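Local coordinates for protein uncharacterized CBS domain-containing proteins (Corynebacterium glutamicum, PDB 2P3H) that is of unknown function but is a putative membrane transport protein or hemolysin that may bind flavin adenine dinucleotide; this is its CorC_HlyC domain, at residues E4-E8 with D17-P21; D12-G18 with V94-L100; I29-P34 with I61-F65; L52-G56 with T84-V88. Residues are numbered along the deposited sequence.

Interaction 1. Residues E4-E8 with D17-P21; sequences EDITE and DGDTP. With EDO (1,2-ethanediol), chain K.
Two carboxylates meet here: in the conformer given, Asp5 OD2 lies 3.2 Å from Asp17 OD2. Both oxygens are acceptors, so this is a close approach of like charges and not a bond. The other oxygen of Asp17, OD1, makes a salt bridge with Lys95, which helps to offset the charge. The backbone pairs at one point. Asp17 N donates to Asp5 O at 3.0 Å (155°), with the two CA atoms 5.3 Å apart. Asp5 is helical in phi/psi (-70/-31); Ile6 to Glu8 are extended and belong to strand 6-10. Asp17 to Thr20 form a type I beta turn, with Gly18 at -68/-23 and Asp19 at -104/18. Thr20 N reaches Asp17 O at 3.3 Å. With chi1 m, Thr20 OG1 donates to the same Asp17 O at 2.7 Å. Asp5 OD1 lies 3.6 Å from Thr20 CA and 3.5 Å from Pro21 CD. Ile6 (mt) packs CD1 on Thr20 CG2 at 3.8 Å. A 1,2-ethanediol gives a weak hydrogen bond from O1 to Ile6 O, 3.4 Å. Pro21 is the N-cap of helix 22-29. The arrangement is the open end of an antiparallel beta-hairpin, strands 6-10 and 13-17, running through a tight turn into a helix.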
loop_
_atom_site.group_PDB
_atom_site.type_symbol
_atom_site.label_atom_id
_atom_site.label_comp_id
_atom_site.label_asym_id
_atom_site.label_seq_id
_atom_site.Cartn_x
_atom_site.Cartn_y
_atom_site.Cartn_z
ATOM N N GLU A 4 -4.533 -11.031 -12.908
ATOM C CA GLU A 4 -5.513 -11.041 -11.786
ATOM C C GLU A 4 -5.480 -9.673 -11.122
ATOM O O GLU A 4 -5.512 -8.632 -11.804
ATOM C CB GLU A 4 -5.185 -12.129 -10.746
ATOM C CG GLU A 4 -4.119 -13.137 -11.142
ATOM C CD GLU A 4 -2.704 -12.589 -11.023
ATOM O OE1 GLU A 4 -2.032 -12.907 -10.016
ATOM O OE2 GLU A 4 -2.272 -11.843 -11.936
ATOM N N ASP A 5 -5.376 -9.695 -9.795
ATOM C CA ASP A 5 -5.488 -8.522 -8.940
ATOM C C ASP A 5 -4.328 -7.538 -9.047
ATOM O O ASP A 5 -4.524 -6.338 -8.864
ATOM C CB ASP A 5 -5.584 -8.979 -7.481
ATOM C CG ASP A 5 -6.999 -9.131 -6.998
ATOM O OD1 ASP A 5 -7.172 -9.193 -5.764
ATOM O OD2 ASP A 5 -7.942 -9.192 -7.817
ATOM N N ILE A 6 -3.131 -8.053 -9.327
ATOM C CA ILE A 6 -1.866 -7.267 -9.224
ATOM C C ILE A 6 -1.029 -7.432 -10.503
ATOM O O ILE A 6 -0.865 -8.548 -10.989
ATOM C CB ILE A 6 -0.994 -7.717 -8.016
ATOM C CG1 ILE A 6 -1.708 -7.458 -6.676
ATOM C CG2 ILE A 6 0.382 -6.991 -8.007
ATOM C CD1 ILE A 6 -0.954 -7.996 -5.459
ATOM N N THR A 7 -0.547 -6.312 -11.039
ATOM C CA THR A 7 0.393 -6.329 -12.159
ATOM C C THR A 7 1.612 -5.510 -11.753
ATOM O O THR A 7 1.450 -4.328 -11.408
ATOM C CB THR A 7 -0.217 -5.650 -13.424
ATOM O OG1 THR A 7 -1.457 -6.259 -13.777
ATOM C CG2 THR A 7 0.744 -5.700 -14.603
ATOM N N GLU A 8 2.813 -6.107 -11.798
ATOM C CA GLU A 8 4.039 -5.289 -11.618
ATOM C C GLU A 8 4.248 -4.571 -12.940
ATOM O O GLU A 8 4.431 -5.213 -13.962
ATOM C CB GLU A 8 5.300 -6.099 -11.241
ATOM C CG GLU A 8 6.422 -5.175 -10.628
ATOM C CD GLU A 8 7.703 -5.892 -10.164
ATOM O OE1 GLU A 8 7.849 -7.101 -10.465
ATOM O OE2 GLU A 8 8.557 -5.233 -9.482
ATOM N N ASP A 17 -5.963 -3.898 -8.027
ATOM C CA ASP A 17 -7.383 -3.685 -7.745
ATOM C C ASP A 17 -7.627 -3.129 -6.346
ATOM O O ASP A 17 -6.845 -3.357 -5.415
ATOM C CB ASP A 17 -8.147 -4.995 -7.908
ATOM C CG ASP A 17 -8.203 -5.447 -9.345
ATOM O OD1 ASP A 17 -7.851 -4.649 -10.236
ATOM O OD2 ASP A 17 -8.600 -6.604 -9.589
ATOM N N GLY A 18 -8.744 -2.433 -6.199
ATOM C CA GLY A 18 -9.073 -1.786 -4.930
ATOM C C GLY A 18 -9.370 -2.764 -3.813
ATOM O O GLY A 18 -9.242 -2.404 -2.636
ATOM N N ASP A 19 -9.755 -3.990 -4.168
ATOM C CA ASP A 19 -10.115 -5.011 -3.183
ATOM C C ASP A 19 -9.031 -6.069 -2.996
ATOM O O ASP A 19 -9.267 -7.142 -2.431
ATOM C CB ASP A 19 -11.455 -5.653 -3.547
ATOM C CG ASP A 19 -11.377 -6.507 -4.800
ATOM O OD1 ASP A 19 -10.337 -6.502 -5.497
ATOM O OD2 ASP A 19 -12.376 -7.199 -5.080
ATOM N N THR A 20 -7.818 -5.745 -3.427
ATOM C CA THR A 20 -6.707 -6.682 -3.279
ATOM C C THR A 20 -6.442 -7.014 -1.804
ATOM O O THR A 20 -6.263 -6.108 -0.997
ATOM C CB THR A 20 -5.427 -6.102 -3.901
ATOM O OG1 THR A 20 -5.665 -5.783 -5.285
ATOM C CG2 THR A 20 -4.288 -7.122 -3.815
ATOM N N PRO A 21 -6.415 -8.308 -1.461
ATOM C CA PRO A 21 -6.128 -8.699 -0.080
ATOM C C PRO A 21 -4.763 -8.199 0.349
ATOM O O PRO A 21 -3.812 -8.225 -0.450
ATOM C CB PRO A 21 -6.152 -10.226 -0.154
ATOM C CG PRO A 21 -7.144 -10.520 -1.319
ATOM C CD PRO A 21 -6.722 -9.488 -2.313
HETATM C C1 EDO K . 1.931 -10.496 -9.019
HETATM O O1 EDO K . 2.029 -10.170 -10.407
HETATM C C2 EDO K . 3.263 -10.235 -8.335
HETATM O O2 EDO K . 3.733 -8.944 -8.740
#

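Interaction 2. Residues D12-G18 with V94-L100; sequences DKWLIDG and VKLALAL
Val94 comes first, at the corner of its strand, where Gly18 N gives a weak hydrogen bond to Val94 O (3.1 Å). Val94 and Lys95 both face Glu87 of strand 80-89, a classic beta bulge. Lys95 (chi1 and chi2 both m) bends so that NZ makes a salt bridge with Asp17 OD1, 2.8 Å. Leu96 pairs with Ile16: Leu96 N to Ile16 O and Ile16 N to Leu96 O are both 2.9 Å. The strands, 13-17 and 95-100, are antiparallel neighbours inside the five-stranded sheet, axes 4.7 Å apart at 158°. Ala97 and Leu15 form a non-hydrogen-bonded pair. Leu98 N donates to Trp14 O (2.8 Å), and Trp14 N to Leu98 O (3.0 Å). On the face carrying Trp14, Ile16, Leu96 and Leu98, Leu98 CD1 meets Ile16 CD1 at 3.7 Å and Leu98 CB meets Trp14 CE3 at 3.8 Å. Helix 22-29 covers that face. Leu100 N donates to Asp12 O (3.0 Å), and a water bridges Asp12 O (2.9 Å) and Leu100 O (2.5 Å).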
loop_
_atom_site.group_PDB
_atom_site.type_symbol
_atom_site.label_atom_id
_atom_site.label_comp_id
_atom_site.label_asym_id
_atom_site.label_seq_id
_atom_site.Cartn_x
_atom_site.Cartn_y
_atom_site.Cartn_z
ATOM N N ASP A 12 9.450 -2.158 -8.834
ATOM C CA ASP A 12 8.977 -1.517 -7.600
ATOM C C ASP A 12 7.743 -0.647 -7.854
ATOM O O ASP A 12 7.472 0.282 -7.096
ATOM C CB ASP A 12 10.096 -0.673 -6.941
ATOM C CG ASP A 12 11.231 -1.519 -6.398
ATOM O OD1 ASP A 12 10.992 -2.682 -6.009
ATOM O OD2 ASP A 12 12.370 -1.004 -6.375
ATOM N N LYS A 13 6.984 -0.954 -8.913
ATOM C CA LYS A 13 5.695 -0.282 -9.143
ATOM C C LYS A 13 4.641 -1.283 -9.611
ATOM O O LYS A 13 4.964 -2.229 -10.344
ATOM C CB LYS A 13 5.821 0.850 -10.174
ATOM C CG LYS A 13 6.661 2.053 -9.688
ATOM C CD LYS A 13 6.605 3.189 -10.718
ATOM C CE LYS A 13 7.571 4.299 -10.356
ATOM N NZ LYS A 13 7.482 5.412 -11.388
ATOM N N TRP A 14 3.397 -1.077 -9.168
ATOM C CA TRP A 14 2.291 -1.999 -9.439
ATOM C C TRP A 14 1.001 -1.226 -9.703
ATOM O O TRP A 14 0.799 -0.107 -9.214
ATOM C CB TRP A 14 2.039 -2.949 -8.243
ATOM C CG TRP A 14 3.241 -3.740 -7.834
ATOM C CD1 TRP A 14 3.554 -5.035 -8.197
ATOM C CD2 TRP A 14 4.294 -3.291 -6.969
ATOM N NE1 TRP A 14 4.761 -5.388 -7.610
ATOM C CE2 TRP A 14 5.215 -4.335 -6.851
ATOM C CE3 TRP A 14 4.543 -2.085 -6.283
ATOM C CZ2 TRP A 14 6.380 -4.215 -6.080
ATOM C CZ3 TRP A 14 5.697 -1.984 -5.508
ATOM C CH2 TRP A 14 6.589 -3.043 -5.413
ATOM N N LEU A 15 0.136 -1.835 -10.506
ATOM C CA LEU A 15 -1.248 -1.412 -10.638
ATOM C C LEU A 15 -2.023 -2.535 -9.991
ATOM O O LEU A 15 -1.832 -3.704 -10.367
ATOM C CB LEU A 15 -1.639 -1.335 -12.136
ATOM C CG LEU A 15 -3.135 -0.986 -12.365
ATOM C CD1 LEU A 15 -3.506 0.393 -11.831
ATOM C CD2 LEU A 15 -3.491 -1.111 -13.867
ATOM N N ILE A 16 -2.887 -2.214 -9.024
ATOM C CA ILE A 16 -3.653 -3.264 -8.339
ATOM C C ILE A 16 -5.118 -2.888 -8.207
ATOM O O ILE A 16 -5.480 -1.707 -8.266
ATOM C CB ILE A 16 -3.058 -3.636 -6.940
ATOM C CG1 ILE A 16 -3.376 -2.548 -5.898
ATOM C CG2 ILE A 16 -1.518 -3.857 -7.029
ATOM C CD1 ILE A 16 -2.926 -2.915 -4.455
ATOM N N ASP A 17 -5.963 -3.898 -8.027
ATOM C CA ASP A 17 -7.383 -3.685 -7.745
ATOM C C ASP A 17 -7.627 -3.129 -6.346
ATOM O O ASP A 17 -6.845 -3.357 -5.415
ATOM C CB ASP A 17 -8.147 -4.995 -7.908
ATOM C CG ASP A 17 -8.203 -5.447 -9.345
ATOM O OD1 ASP A 17 -7.851 -4.649 -10.236
ATOM O OD2 ASP A 17 -8.600 -6.604 -9.589
ATOM N N GLY A 18 -8.744 -2.433 -6.199
ATOM C CA GLY A 18 -9.073 -1.786 -4.930
ATOM C C GLY A 18 -9.370 -2.764 -3.813
ATOM O O GLY A 18 -9.242 -2.404 -2.636
ATOM N N VAL A 94 -11.166 1.414 -7.079
ATOM C CA VAL A 94 -11.173 0.157 -7.823
ATOM C C VAL A 94 -9.839 -0.087 -8.538
ATOM O O VAL A 94 -9.552 -1.229 -8.907
ATOM C CB VAL A 94 -12.369 0.033 -8.788
ATOM C CG1 VAL A 94 -13.677 0.024 -7.997
ATOM C CG2 VAL A 94 -12.347 1.136 -9.849
ATOM N N LYS A 95 -9.036 0.970 -8.710
ATOM C CA LYS A 95 -7.663 0.825 -9.228
ATOM C C LYS A 95 -6.701 1.714 -8.492
ATOM O O LYS A 95 -6.980 2.892 -8.294
ATOM C CB LYS A 95 -7.597 1.132 -10.723
ATOM C CG LYS A 95 -8.447 0.220 -11.589
ATOM C CD LYS A 95 -7.826 -1.160 -11.774
ATOM C CE LYS A 95 -8.884 -2.127 -12.283
ATOM N NZ LYS A 95 -8.233 -3.388 -12.712
ATOM N N LEU A 96 -5.546 1.160 -8.122
ATOM C CA LEU A 96 -4.556 1.910 -7.325
ATOM C C LEU A 96 -3.187 1.744 -7.955
ATOM O O LEU A 96 -2.834 0.656 -8.399
ATOM C CB LEU A 96 -4.512 1.352 -5.913
ATOM C CG LEU A 96 -5.819 1.486 -5.135
ATOM C CD1 LEU A 96 -5.717 0.696 -3.872
ATOM C CD2 LEU A 96 -6.081 2.964 -4.850
ATOM N N ALA A 97 -2.422 2.831 -7.979
ATOM C CA ALA A 97 -1.008 2.749 -8.379
ATOM C C ALA A 97 -0.173 2.662 -7.120
ATOM O O ALA A 97 -0.369 3.441 -6.203
ATOM C CB ALA A 97 -0.630 3.965 -9.164
ATOM N N LEU A 98 0.743 1.700 -7.077
ATOM C CA LEU A 98 1.620 1.530 -5.894
ATOM C C LEU A 98 3.042 1.768 -6.325
ATOM O O LEU A 98 3.474 1.271 -7.365
ATOM C CB LEU A 98 1.515 0.093 -5.368
ATOM C CG LEU A 98 0.465 -0.142 -4.276
ATOM C CD1 LEU A 98 -0.972 0.248 -4.699
ATOM C CD2 LEU A 98 0.540 -1.592 -3.822
ATOM N N ALA A 99 3.790 2.535 -5.525
ATOM C CA ALA A 99 5.227 2.665 -5.800
ATOM C C ALA A 99 5.989 2.526 -4.505
ATOM O O ALA A 99 5.676 3.216 -3.525
ATOM C CB ALA A 99 5.531 4.014 -6.462
ATOM N N LEU A 100 6.979 1.645 -4.498
ATOM C CA LEU A 100 7.906 1.563 -3.368
ATOM C C LEU A 100 8.924 2.683 -3.534
ATOM O O LEU A 100 9.598 2.786 -4.576
ATOM C CB LEU A 100 8.516 0.157 -3.319
ATOM C CG LEU A 100 9.420 -0.324 -2.199
ATOM C CD1 LEU A 100 8.597 -0.298 -0.920
ATOM C CD2 LEU A 100 9.874 -1.744 -2.530
HETATM O O HOH W 1 9.032 2.784 -7.023
#

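Interaction 3. Residues I29-P34 with I61-F65; sequences IGYELP and IPLDF
One direct hydrogen bond joins these segments. Asp64 N donates to Glu32 O at 2.8 Å and an almost straight 179°, with the CA atoms of the two residues 5.3 Å apart. Water adds to it: one molecule accepts from Glu32 N (2.9 Å) and donates to Asp64 O (2.7 Å). A second lies near both Leu33 O (2.8 Å) and Asp64 OD2 (2.5 Å). Apolar contacts centre on Leu63 (mt). Its CD2 meets Leu33 CD2 at 3.5 Å and Ile29 CD1 at 3.8 Å. Ile61 CG2 packs on Leu33 CD2 (3.9 Å) and on Pro34 CD (3.7 Å). A CH-pi contact completes the set: Leu63 CD1 stands over one face of the Tyr31 ring, 4.0 Å from its centroid and 26° off the normal. The Tyr31 hydroxyl is hydrogen-bonded to Arg79. The backbone is extended from Tyr31 to Pro34 and throughout 61-65; the touching parts run 91° apart. Gly30, with positive phi (81/16), ends the helix before this run. The contact joins the exit of helix 22-29 to the run out of edge strand 58-62, with Leu33 and Ile61 also packing on Leu44 of helix 41-49 and Ile29 and Leu33 on Leu81 of strand 80-89.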
loop_
_atom_site.group_PDB
_atom_site.type_symbol
_atom_site.label_atom_id
_atom_site.label_comp_id
_atom_site.label_asym_id
_atom_site.label_seq_id
_atom_site.Cartn_x
_atom_site.Cartn_y
_atom_site.Cartn_z
ATOM N N ILE A 29 5.070 -6.608 -2.785
ATOM C CA ILE A 29 5.993 -5.505 -2.542
ATOM C C ILE A 29 7.198 -5.920 -1.686
ATOM O O ILE A 29 8.196 -5.180 -1.621
ATOM C CB ILE A 29 5.276 -4.292 -1.942
ATOM C CG1 ILE A 29 4.883 -4.547 -0.481
ATOM C CG2 ILE A 29 4.012 -3.942 -2.798
ATOM C CD1 ILE A 29 4.105 -3.382 0.137
ATOM N N GLY A 30 7.098 -7.087 -1.048
ATOM C CA GLY A 30 8.210 -7.633 -0.237
ATOM C C GLY A 30 8.344 -7.060 1.173
ATOM O O GLY A 30 9.386 -7.235 1.823
ATOM N N TYR A 31 7.297 -6.399 1.658
ATOM C CA TYR A 31 7.268 -5.738 2.970
ATOM C C TYR A 31 5.892 -5.955 3.596
ATOM O O TYR A 31 4.908 -5.967 2.872
ATOM C CB TYR A 31 7.407 -4.222 2.808
ATOM C CG TYR A 31 8.779 -3.669 2.498
ATOM C CD1 TYR A 31 9.202 -3.490 1.183
ATOM C CD2 TYR A 31 9.626 -3.255 3.526
ATOM C CE1 TYR A 31 10.476 -2.944 0.903
ATOM C CE2 TYR A 31 10.885 -2.709 3.261
ATOM C CZ TYR A 31 11.298 -2.557 1.953
ATOM O OH TYR A 31 12.537 -2.025 1.716
ATOM N N GLU A 32 5.817 -6.008 4.920
ATOM C CA GLU A 32 4.531 -5.988 5.609
ATOM C C GLU A 32 3.983 -4.581 5.782
ATOM O O GLU A 32 4.717 -3.616 5.979
ATOM C CB GLU A 32 4.630 -6.712 6.941
ATOM C CG GLU A 32 4.928 -8.193 6.722
ATOM C CD GLU A 32 4.752 -9.052 7.949
ATOM O OE1 GLU A 32 3.695 -8.955 8.618
ATOM O OE2 GLU A 32 5.659 -9.866 8.210
ATOM N N LEU A 33 2.659 -4.492 5.690
ATOM C CA LEU A 33 1.932 -3.263 5.911
ATOM C C LEU A 33 1.336 -3.238 7.317
ATOM O O LEU A 33 1.205 -4.291 7.931
ATOM C CB LEU A 33 0.825 -3.146 4.853
ATOM C CG LEU A 33 1.328 -2.657 3.473
ATOM C CD1 LEU A 33 0.382 -3.171 2.370
ATOM C CD2 LEU A 33 1.466 -1.154 3.469
ATOM N N PRO A 34 0.993 -2.044 7.842
ATOM C CA PRO A 34 0.300 -1.987 9.148
ATOM C C PRO A 34 -0.988 -2.826 9.176
ATOM O O PRO A 34 -1.702 -2.878 8.190
ATOM C CB PRO A 34 -0.031 -0.505 9.316
ATOM C CG PRO A 34 0.896 0.226 8.385
ATOM C CD PRO A 34 1.280 -0.701 7.289
ATOM N N ILE A 61 2.243 5.281 2.987
ATOM C CA ILE A 61 2.179 4.409 4.172
ATOM C C ILE A 61 3.569 3.790 4.438
ATOM O O ILE A 61 4.172 3.158 3.547
ATOM C CB ILE A 61 1.113 3.272 3.975
ATOM C CG1 ILE A 61 -0.243 3.938 3.638
ATOM C CG2 ILE A 61 1.053 2.316 5.201
ATOM C CD1 ILE A 61 -1.465 3.095 3.698
ATOM N N PRO A 62 4.068 3.953 5.662
ATOM C CA PRO A 62 5.334 3.311 6.058
ATOM C C PRO A 62 5.182 1.800 6.140
ATOM O O PRO A 62 4.148 1.303 6.620
ATOM C CB PRO A 62 5.599 3.872 7.464
ATOM C CG PRO A 62 4.718 5.090 7.583
ATOM C CD PRO A 62 3.498 4.783 6.744
ATOM N N LEU A 63 6.214 1.107 5.688
ATOM C CA LEU A 63 6.256 -0.361 5.644
ATOM C C LEU A 63 6.977 -0.850 6.909
ATOM O O LEU A 63 7.797 -0.122 7.486
ATOM C CB LEU A 63 7.003 -0.799 4.400
ATOM C CG LEU A 63 6.201 -0.372 3.162
ATOM C CD1 LEU A 63 7.028 -0.513 1.928
ATOM C CD2 LEU A 63 4.930 -1.196 3.092
ATOM N N ASP A 64 6.649 -2.054 7.359
ATOM C CA ASP A 64 7.273 -2.569 8.568
ATOM C C ASP A 64 8.736 -2.858 8.301
ATOM O O ASP A 64 9.097 -3.372 7.232
ATOM C CB ASP A 64 6.608 -3.879 9.007
ATOM C CG ASP A 64 5.243 -3.667 9.653
ATOM O OD1 ASP A 64 4.749 -2.505 9.750
ATOM O OD2 ASP A 64 4.677 -4.683 10.081
ATOM N N PHE A 65 9.554 -2.565 9.296
ATOM C CA PHE A 65 10.942 -3.008 9.313
ATOM C C PHE A 65 10.967 -4.525 9.491
ATOM O O PHE A 65 10.015 -5.113 9.986
ATOM C CB PHE A 65 11.671 -2.352 10.473
ATOM C CG PHE A 65 11.891 -0.870 10.306
ATOM C CD1 PHE A 65 12.712 -0.380 9.278
ATOM C CD2 PHE A 65 11.316 0.026 11.208
ATOM C CE1 PHE A 65 12.924 1.002 9.133
ATOM C CE2 PHE A 65 11.519 1.405 11.079
ATOM C CZ PHE A 65 12.335 1.887 10.031
HETATM O O HOH W 2 8.292 -5.808 6.412
HETATM O O HOH W 3 2.242 -5.116 10.439
#

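Interaction 4. Residues L52-G56 with T84-V88; sequences LLKTG and TVLEV
This contact lays the connection from helix 41-49 to edge strand 58-62 against strand 80-89, next to that edge strand in the domain's antiparallel sheet. The touching parts run 117° apart. Val85, Thr55 and Val88 have the most surface covered. Val85 (chi1 t) points at the loop. Its CB lies 3.5 Å from Lys54 O, and its CG2 is 4.4 Å from Leu53 CB. Leu53 (mt) continues inward onto Leu45 and Phe46 of helix 41-49. Val88 (chi1 t) also points at the loop, with CG2 3.7 Å from Leu53 O. Two residues three apart can do this because Leu86 leaves the extended conformation (-99/-29), which breaks the usual alternation; Leu86 and Glu87 point away. Thr55 (chi1 m, -54/133) lies against the bend. Its CG2 is 3.4 Å from Leu86 O, and its OG1 is 3.6 Å from Val88 CG2. The CA atoms of Thr55 and Val85 are 5.0 Å apart, and Thr55 CA makes a CA-H...O contact of 3.5 Å with Val85 O. Gly56 follows at 93/-17; at these angles a CB would jam against the carbonyl oxygen of Thr55. Its amide points straight at strand 80-89: Gly56 N donates to Val85 O at 2.7 Å and 172°.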
loop_
_atom_site.group_PDB
_atom_site.type_symbol
_atom_site.label_atom_id
_atom_site.label_comp_id
_atom_site.label_asym_id
_atom_site.label_seq_id
_atom_site.Cartn_x
_atom_site.Cartn_y
_atom_site.Cartn_z
ATOM N N LEU A 52 -12.996 10.124 3.061
ATOM C CA LEU A 52 -13.252 9.641 1.693
ATOM C C LEU A 52 -11.998 9.712 0.793
ATOM O O LEU A 52 -11.106 10.550 1.010
ATOM C CB LEU A 52 -14.434 10.393 1.054
ATOM C CG LEU A 52 -15.819 10.176 1.672
ATOM C CD1 LEU A 52 -16.823 11.161 1.100
ATOM C CD2 LEU A 52 -16.283 8.742 1.450
ATOM N N LEU A 53 -11.919 8.797 -0.178
ATOM C CA LEU A 53 -10.755 8.681 -1.061
ATOM C C LEU A 53 -11.177 9.044 -2.470
ATOM O O LEU A 53 -12.121 8.472 -3.006
ATOM C CB LEU A 53 -10.196 7.254 -1.017
ATOM C CG LEU A 53 -9.743 6.744 0.352
ATOM C CD1 LEU A 53 -9.548 5.236 0.307
ATOM C CD2 LEU A 53 -8.459 7.429 0.820
ATOM N N LYS A 54 -10.490 10.012 -3.066
ATOM C CA LYS A 54 -10.876 10.518 -4.387
ATOM C C LYS A 54 -9.810 10.221 -5.433
ATOM O O LYS A 54 -8.623 10.116 -5.099
ATOM C CB LYS A 54 -11.100 12.032 -4.322
ATOM C CG LYS A 54 -11.993 12.503 -3.180
ATOM C CD LYS A 54 -13.446 12.173 -3.432
ATOM C CE LYS A 54 -14.355 12.830 -2.398
ATOM N NZ LYS A 54 -15.767 12.403 -2.570
ATOM N N THR A 55 -10.215 10.091 -6.695
ATOM C CA THR A 55 -9.251 9.890 -7.787
ATOM C C THR A 55 -8.204 11.000 -7.732
ATOM O O THR A 55 -8.537 12.182 -7.560
ATOM C CB THR A 55 -9.950 9.855 -9.148
ATOM O OG1 THR A 55 -10.910 8.802 -9.124
ATOM C CG2 THR A 55 -8.987 9.576 -10.269
ATOM N N GLY A 56 -6.942 10.595 -7.839
ATOM C CA GLY A 56 -5.825 11.504 -7.737
ATOM C C GLY A 56 -5.222 11.645 -6.352
ATOM O O GLY A 56 -4.110 12.144 -6.222
ATOM N N THR A 84 -1.539 5.824 -5.116
ATOM C CA THR A 84 -2.318 6.856 -5.801
ATOM C C THR A 84 -3.615 6.228 -6.273
ATOM O O THR A 84 -3.609 5.176 -6.934
ATOM C CB THR A 84 -1.554 7.419 -7.025
ATOM O OG1 THR A 84 -0.248 7.845 -6.638
ATOM C CG2 THR A 84 -2.336 8.590 -7.646
ATOM N N VAL A 85 -4.738 6.867 -5.923
ATOM C CA VAL A 85 -6.052 6.367 -6.291
ATOM C C VAL A 85 -6.272 6.745 -7.753
ATOM O O VAL A 85 -6.308 7.940 -8.079
ATOM C CB VAL A 85 -7.143 6.999 -5.418
ATOM C CG1 VAL A 85 -8.504 6.498 -5.882
ATOM C CG2 VAL A 85 -6.879 6.699 -3.913
ATOM N N LEU A 86 -6.392 5.746 -8.627
ATOM C CA LEU A 86 -6.523 5.987 -10.080
ATOM C C LEU A 86 -7.957 5.935 -10.607
ATOM O O LEU A 86 -8.273 6.577 -11.606
ATOM C CB LEU A 86 -5.668 4.989 -10.896
ATOM C CG LEU A 86 -4.150 5.069 -10.705
ATOM C CD1 LEU A 86 -3.490 4.042 -11.646
ATOM C CD2 LEU A 86 -3.640 6.492 -10.986
ATOM N N GLU A 87 -8.808 5.150 -9.959
ATOM C CA GLU A 87 -10.201 5.027 -10.368
ATOM C C GLU A 87 -11.032 4.789 -9.125
ATOM O O GLU A 87 -10.639 3.998 -8.271
ATOM C CB GLU A 87 -10.321 3.839 -11.300
ATOM C CG GLU A 87 -11.481 3.815 -12.271
ATOM C CD GLU A 87 -11.225 2.758 -13.334
ATOM O OE1 GLU A 87 -11.503 1.567 -13.076
ATOM O OE2 GLU A 87 -10.703 3.112 -14.418
ATOM N N VAL A 88 -12.189 5.457 -9.029
ATOM C CA VAL A 88 -13.136 5.249 -7.924
ATOM C C VAL A 88 -14.488 4.863 -8.531
ATOM O O VAL A 88 -14.899 5.389 -9.573
ATOM C CB VAL A 88 -13.270 6.516 -7.000
ATOM C CG1 VAL A 88 -14.385 6.351 -5.947
ATOM C CG2 VAL A 88 -11.963 6.820 -6.317
#

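In the fold
All four contacts reach one antiparallel sheet, ordered 6-10, 13-17, 92-100, 80-89, 58-62. Interactions 1 and 2 share Asp17 and Gly18, and Thr7 O to Leu15 N (3.0 Å) probably bonds their strands. Interaction 2 is the middle of the set. It meets interaction 4 through Ala97 N and Thr84 O (2.8 Å) and through Val94 N and Glu87 O (2.9 Å), both probable hydrogen bonds. It meets interaction 3 by packing, Leu100 CD1 on Leu63 CD1 at 3.3 Å. Interactions 3 and 4 lie on opposite sides of the chain's centre, centres about 21 Å apart. The 1,2-ethanediol of interaction 1, probably from the crystallisation liquor, is also about 4 Å from the Trp14 side chain of interaction 2.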